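Local coordinates for zinc uptake regulation protein (Escherichia coli, PDB 4MTE) that represses zinc-uptake genes such as znuACB by binding their operator DNA with zinc as cofactor, at residues Glu14-Cys17 and Ala18-Val22. Numbering follows the deposited sequence.
Sequences EKIC and AQRNV
A Schellman motif closes the C-terminal end of helix 6-20, where Cys17 meets Val22 across the last turn. Val22 N reaches back to Cys17 O at 3.1 Å, with a nearly straight N-H...O angle of 166°. A weak bond from Asn21 N to Ala18 O, 3.3 Å, completes the pair. Asn21 is the first residue to leave the helix, with a positive phi of 55°. Arg20 N makes an additional weak bond to Cys17 O. Helical bonds lead up to the cap: Ala18 N to Glu14 O (2.9 Å), then Gln19 N to Lys15 O and Arg20 N to Ile16 O.

Val22 CG2 sits 3.7 Å from Cys17 CB and 3.8 Å from Cys17 SG. On another side of the helix, Ile16 and Arg20 run side by side in the same direction. Ile16 CG2 stands opposite the backbone N across the CA-CB bond, and the Arg20 chain is extended from CG to NE. Together these bring the methyl over one face of the guanidinium. It lies 3.3 Å above the plane, over the centre, and 3.4 Å from Arg20 CZ. Arg20 NH1 is hydrogen-bonded to Gln73 OE1, which would restrain the guanidinium.

Cys17 and Val22 both pack on Phe69 of helix 60-72, in the winged-helix DNA-binding part of this Fur-family repressor. Cys17 also touches Phe75 in the loop after that helix, and Leu24 in the loop that follows its own helix.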
ATOM      1  N   GLU D  14     -30.249  -6.040 -25.127  1.00 36.59           N
ATOM      2  CA  GLU D  14     -31.545  -5.464 -24.781  1.00 48.59           C
ATOM      3  C   GLU D  14     -32.668  -6.476 -24.993  1.00 49.50           C
ATOM      4  O   GLU D  14     -33.472  -6.741 -24.089  1.00 41.93           O
ATOM      5  CB  GLU D  14     -31.811  -4.215 -25.624  1.00 52.68           C
ATOM      6  CG  GLU D  14     -30.925  -3.030 -25.270  1.00 67.04           C
ATOM      7  CD  GLU D  14     -30.859  -1.995 -26.375  1.00 85.86           C
ATOM      8  OE1 GLU D  14     -31.926  -1.487 -26.782  1.00112.79           O
ATOM      9  OE2 GLU D  14     -29.740  -1.690 -26.838  1.00 81.17           O
ATOM     10  N   LYS D  15     -32.716  -7.052 -26.187  1.00 36.42           N
ATOM     11  CA  LYS D  15     -33.801  -7.968 -26.518  1.00 48.62           C
ATOM     12  C   LYS D  15     -33.734  -9.249 -25.675  1.00 40.60           C
ATOM     13  O   LYS D  15     -34.764  -9.768 -25.237  1.00 34.47           O
ATOM     14  CB  LYS D  15     -33.807  -8.263 -28.020  1.00 41.09           C
ATOM     15  CG  LYS D  15     -33.353  -9.648 -28.423  1.00 46.92           C
ATOM     16  CD  LYS D  15     -33.262  -9.727 -29.936  1.00 47.76           C
ATOM     17  CE  LYS D  15     -32.901 -11.114 -30.422  1.00 51.21           C
ATOM     18  NZ  LYS D  15     -32.631 -11.106 -31.883  1.00 59.31           N
ATOM     19  N   ILE D  16     -32.525  -9.741 -25.418  1.00 38.36           N
ATOM     20  CA  ILE D  16     -32.356 -10.926 -24.576  1.00 37.76           C
ATOM     21  C   ILE D  16     -32.835 -10.648 -23.154  1.00 41.95           C
ATOM     22  O   ILE D  16     -33.500 -11.483 -22.546  1.00 38.01           O
ATOM     23  CB  ILE D  16     -30.889 -11.430 -24.558  1.00 34.55           C
ATOM     24  CG1 ILE D  16     -30.572 -12.153 -25.869  1.00 54.36           C
ATOM     25  CG2 ILE D  16     -30.640 -12.389 -23.379  1.00 40.36           C
ATOM     26  CD1 ILE D  16     -29.117 -12.563 -26.028  1.00 66.73           C
ATOM     27  N   CYS D  17     -32.498  -9.480 -22.620  1.00 38.10           N
ATOM     28  CA  CYS D  17     -32.989  -9.106 -21.298  1.00 46.28           C
ATOM     29  C   CYS D  17     -34.510  -8.999 -21.310  1.00 46.20           C
ATOM     30  O   CYS D  17     -35.174  -9.420 -20.365  1.00 44.24           O
ATOM     31  CB  CYS D  17     -32.363  -7.793 -20.837  1.00 32.25           C
ATOM     32  SG  CYS D  17     -30.634  -7.960 -20.358  1.00 38.51           S
ATOM     33  N   ALA D  18     -35.061  -8.436 -22.381  1.00 34.95           N
ATOM     34  CA  ALA D  18     -36.512  -8.383 -22.534  1.00 36.33           C
ATOM     35  C   ALA D  18     -37.115  -9.789 -22.517  1.00 50.44           C
ATOM     36  O   ALA D  18     -38.145 -10.021 -21.886  1.00 40.69           O
ATOM     37  CB  ALA D  18     -36.890  -7.659 -23.820  1.00 38.42           C
ATOM     38  N   GLN D  19     -36.471 -10.723 -23.210  1.00 37.43           N
ATOM     39  CA  GLN D  19     -36.941 -12.107 -23.248  1.00 28.67           C
ATOM     40  C   GLN D  19     -36.901 -12.797 -21.882  1.00 34.45           C
ATOM     41  O   GLN D  19     -37.732 -13.657 -21.591  1.00 35.67           O
ATOM     42  CB  GLN D  19     -36.128 -12.915 -24.265  1.00 29.50           C
ATOM     43  CG  GLN D  19     -36.443 -12.567 -25.716  1.00 39.76           C
ATOM     44  CD  GLN D  19     -35.567 -13.306 -26.711  1.00 34.02           C
ATOM     45  OE1 GLN D  19     -34.387 -13.543 -26.459  1.00 38.25           O
ATOM     46  NE2 GLN D  19     -36.142 -13.671 -27.851  1.00 37.14           N
ATOM     47  N   ARG D  20     -35.938 -12.419 -21.046  1.00 44.11           N
ATOM     48  CA  ARG D  20     -35.750 -13.063 -19.749  1.00 39.04           C
ATOM     49  C   ARG D  20     -36.506 -12.354 -18.632  1.00 42.68           C
ATOM     50  O   ARG D  20     -36.476 -12.797 -17.483  1.00 43.18           O
ATOM     51  CB  ARG D  20     -34.268 -13.095 -19.390  1.00 44.37           C
ATOM     52  CG  ARG D  20     -33.411 -13.943 -20.301  1.00 32.75           C
ATOM     53  CD  ARG D  20     -31.947 -13.722 -19.981  1.00 31.28           C
ATOM     54  NE  ARG D  20     -31.065 -14.597 -20.743  1.00 25.86           N
ATOM     55  CZ  ARG D  20     -29.752 -14.423 -20.852  1.00 36.54           C
ATOM     56  NH1 ARG D  20     -29.160 -13.397 -20.253  1.00 44.98           N
ATOM     57  NH2 ARG D  20     -29.030 -15.271 -21.568  1.00 37.32           N
ATOM     58  N   ASN D  21     -37.184 -11.261 -18.970  1.00 47.46           N
ATOM     59  CA  ASN D  21     -37.849 -10.427 -17.974  1.00 51.71           C
ATOM     60  C   ASN D  21     -36.885  -9.977 -16.879  1.00 45.73           C
ATOM     61  O   ASN D  21     -37.189 -10.074 -15.689  1.00 62.64           O
ATOM     62  CB  ASN D  21     -39.051 -11.157 -17.364  1.00 51.82           C
ATOM     63  CG  ASN D  21     -40.175 -11.364 -18.361  1.00 77.55           C
ATOM     64  OD1 ASN D  21     -40.476 -10.482 -19.166  1.00 86.55           O
ATOM     65  ND2 ASN D  21     -40.802 -12.534 -18.314  1.00 84.67           N
ATOM     66  N   VAL D  22     -35.714  -9.506 -17.296  1.00 43.65           N
ATOM     67  CA  VAL D  22     -34.784  -8.828 -16.403  1.00 42.24           C
ATOM     68  C   VAL D  22     -34.597  -7.410 -16.922  1.00 39.67           C
ATOM     69  O   VAL D  22     -34.760  -7.155 -18.116  1.00 47.34           O
ATOM     70  CB  VAL D  22     -33.428  -9.558 -16.312  1.00 41.51           C
ATOM     71  CG1 VAL D  22     -33.623 -10.958 -15.732  1.00 40.79           C
ATOM     72  CG2 VAL D  22     -32.748  -9.622 -17.678  1.00 41.29           C
TER